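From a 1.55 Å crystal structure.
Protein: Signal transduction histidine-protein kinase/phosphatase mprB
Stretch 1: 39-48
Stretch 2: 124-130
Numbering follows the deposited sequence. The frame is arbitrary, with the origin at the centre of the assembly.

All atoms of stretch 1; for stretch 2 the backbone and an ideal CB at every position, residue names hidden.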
# COMPACT_ATOMS: atom_id res chain seq x y z
N GLN A 39 5.75 14.19 -6.42
CA GLN A 39 6.38 14.76 -5.23
C GLN A 39 5.29 15.09 -4.21
O GLN A 39 4.29 15.72 -4.56
CB GLN A 39 7.17 16.03 -5.57
CG GLN A 39 7.77 16.71 -4.34
CD GLN A 39 8.28 18.11 -4.62
OE1 GLN A 39 7.54 19.08 -4.54
NE2 GLN A 39 9.55 18.20 -4.95
N VAL A 40 5.48 14.61 -2.99
CA VAL A 40 4.58 14.87 -1.88
C VAL A 40 5.36 15.68 -0.85
O VAL A 40 6.56 15.46 -0.67
CB VAL A 40 4.07 13.56 -1.26
CG1 VAL A 40 3.26 13.83 0.02
CG2 VAL A 40 3.23 12.75 -2.29
N ILE A 41 4.70 16.64 -0.20
CA ILE A 41 5.32 17.39 0.89
C ILE A 41 4.99 16.65 2.17
O ILE A 41 3.82 16.45 2.50
CB ILE A 41 4.83 18.84 0.94
CG1 ILE A 41 4.98 19.55 -0.42
CG2 ILE A 41 5.58 19.61 2.05
CD1 ILE A 41 6.39 19.66 -0.91
N GLY A 42 6.02 16.21 2.87
CA GLY A 42 5.82 15.53 4.13
C GLY A 42 7.06 14.83 4.64
O GLY A 42 8.18 15.35 4.56
N ASP A 43 6.84 13.60 5.12
CA ASP A 43 7.78 12.87 5.95
C ASP A 43 8.17 11.61 5.20
O ASP A 43 7.38 10.66 5.15
CB ASP A 43 7.12 12.56 7.28
CG ASP A 43 8.01 11.78 8.22
OD1 ASP A 43 9.05 11.24 7.77
OD2 ASP A 43 7.65 11.71 9.41
N SER A 44 9.37 11.58 4.60
CA SER A 44 9.74 10.42 3.79
C SER A 44 9.78 9.14 4.61
O SER A 44 9.47 8.07 4.10
CB SER A 44 11.09 10.66 3.09
OG SER A 44 12.15 10.82 4.00
N SER A 45 10.18 9.21 5.88
CA SER A 45 10.25 8.00 6.69
C SER A 45 8.86 7.45 6.95
O SER A 45 8.64 6.23 6.87
CB SER A 45 10.97 8.29 8.01
OG SER A 45 10.27 9.26 8.76
N GLY A 46 7.91 8.34 7.23
CA GLY A 46 6.54 7.90 7.46
C GLY A 46 5.92 7.32 6.21
O GLY A 46 5.29 6.27 6.25
N LEU A 47 6.13 7.98 5.07
CA LEU A 47 5.60 7.48 3.81
C LEU A 47 6.24 6.16 3.45
O LEU A 47 5.57 5.26 2.94
CB LEU A 47 5.83 8.49 2.68
CG LEU A 47 4.97 9.75 2.79
CD1 LEU A 47 5.53 10.84 1.92
CD2 LEU A 47 3.50 9.50 2.52
N GLY A 48 7.55 6.03 3.69
CA GLY A 48 8.21 4.76 3.42
C GLY A 48 7.66 3.64 4.28
O GLY A 48 7.47 2.52 3.82
N UNK A 124 -2.80 6.29 9.51
CA UNK A 124 -2.33 7.48 10.21
C UNK A 124 -1.41 8.32 9.32
O UNK A 124 -1.58 9.55 9.18
CB UNK A 124 -1.60 7.08 11.50
N UNK A 125 -0.44 7.67 8.68
CA UNK A 125 0.50 8.37 7.81
C UNK A 125 -0.23 9.03 6.66
O UNK A 125 -0.01 10.22 6.34
CB UNK A 125 1.56 7.41 7.28
N UNK A 126 -1.15 8.30 6.03
CA UNK A 126 -1.84 8.85 4.87
C UNK A 126 -2.69 10.03 5.29
O UNK A 126 -2.66 11.08 4.63
CB UNK A 126 -2.70 7.78 4.19
N UNK A 127 -3.42 9.92 6.40
CA UNK A 127 -4.20 11.08 6.86
C UNK A 127 -3.30 12.25 7.24
O UNK A 127 -3.67 13.42 7.01
CB UNK A 127 -5.07 10.69 8.06
N UNK A 128 -2.17 12.00 7.89
CA UNK A 128 -1.30 13.10 8.28
C UNK A 128 -0.76 13.85 7.06
O UNK A 128 -0.46 15.04 7.18
CB UNK A 128 -0.14 12.58 9.13
N UNK A 129 -0.72 13.21 5.90
CA UNK A 129 -0.32 13.82 4.63
C UNK A 129 -1.48 14.33 3.79
O UNK A 129 -1.29 14.64 2.60
CB UNK A 129 0.48 12.81 3.81
N UNK A 130 -2.68 14.40 4.34
CA UNK A 130 -3.83 14.86 3.64
C UNK A 130 -4.37 13.95 2.60
O UNK A 130 -5.10 14.41 1.71
CB UNK A 130 -3.51 16.21 2.99

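Stretch 2 is the last part of a helix and the turn that ends it; it meets stretch 1 where a strand gives way to a second helix.

Position 124 is helical, and its ideal CB finds nothing of stretch 1 within 5.5 Å. Stretch 1 sets no rule here; the deposited residue is Gln124, which makes no contact with it.

Position 125 points its CA-to-CB bond toward stretch 1, with the ideal CB 4.0 Å from Gly46 O. The bare backbone of Gly46 leaves a shallow bay, and the side chain of Leu47 lies beside it. A small or medium apolar residue would suit; alanine, valine and perhaps isoleucine are candidates. It is Val125, whose CG1 rests 3.4 Å from Gly46 O and 4.2 Å from Leu47 CD2.

Position 126 points sideways and position 127 is out of reach, so stretch 1 leaves both choices wide. They are Val126 and Leu127.

Position 128 points toward stretch 1, but its ideal CB has nothing within 5.5 Å, so only a long side chain could bridge the gap. The offer at the far side is the carboxylate of Asp43, whose OD1 caps the following helix by accepting from Gly46 N, while OD2 is left for another partner. Lysine or arginine fits the charge. Lys128 is found, extended from chi2 onward. Its NZ forms a salt bridge with Asp43 OD2 at 3.5 Å, a weak hydrogen bond by geometry. Lys128 NZ also passes 3.9 Å from Gly46 CA, and a CB on Gly46 would sit 2.5 Å from Lys128 NZ, a clash.

Position 129 has left the helix, with phi/psi of -95/12, and points into the corner formed by Val40, Ile41, Gly42, Asp43 and Leu47. Asp43 N offers a donor, Leu47 an apolar surface, and Gly42 open room. A flat side chain with an acceptor is called for: histidine above all, with glutamine a looser alternative. His129 NE2 accepts from Asp43 N at 3.0 Å, and His129 ND1 donates to Val125 O at 2.8 Å, fixing the ring from within its own stretch. Leu47 CD2 lies over one face, 3.7 Å from the centroid of the His129 ring, in a CH-pi contact. A CB on Gly42 would come 2.1 Å from His129 CD2, though the backbone angles there call for glycine by themselves.

Position 130 has a positive phi of 71° and is out of reach; glycine is favoured, asparagine tolerable. It is Gly130.

Stretch 2, residues 124-130: QVVLKHG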
# COMPACT_ATOMS: atom_id res chain seq x y z
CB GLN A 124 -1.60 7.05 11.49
CG GLN A 124 -1.16 8.26 12.36
CD GLN A 124 -0.91 7.89 13.82
OE1 GLN A 124 -1.36 6.84 14.30
NE2 GLN A 124 -0.19 8.75 14.53
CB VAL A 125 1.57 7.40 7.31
CG1 VAL A 125 2.40 8.04 6.25
CG2 VAL A 125 2.47 6.97 8.44
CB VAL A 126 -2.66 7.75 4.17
CG1 VAL A 126 -3.55 8.35 3.13
CG2 VAL A 126 -1.73 6.78 3.56
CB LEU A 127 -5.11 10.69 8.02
CG LEU A 127 -6.22 9.71 7.67
CD1 LEU A 127 -7.02 9.39 8.92
CD2 LEU A 127 -7.14 10.22 6.62
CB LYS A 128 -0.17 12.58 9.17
CG LYS A 128 1.14 12.27 8.48
CD LYS A 128 2.14 11.60 9.45
CE LYS A 128 3.38 11.10 8.70
NZ LYS A 128 4.42 10.47 9.54
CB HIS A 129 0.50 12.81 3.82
CG HIS A 129 1.88 12.59 4.36
ND1 HIS A 129 2.15 11.73 5.40
CD2 HIS A 129 3.06 13.12 3.99
CE1 HIS A 129 3.44 11.74 5.65
NE2 HIS A 129 4.02 12.60 4.83
O HOH W 1 0.71 16.40 1.54
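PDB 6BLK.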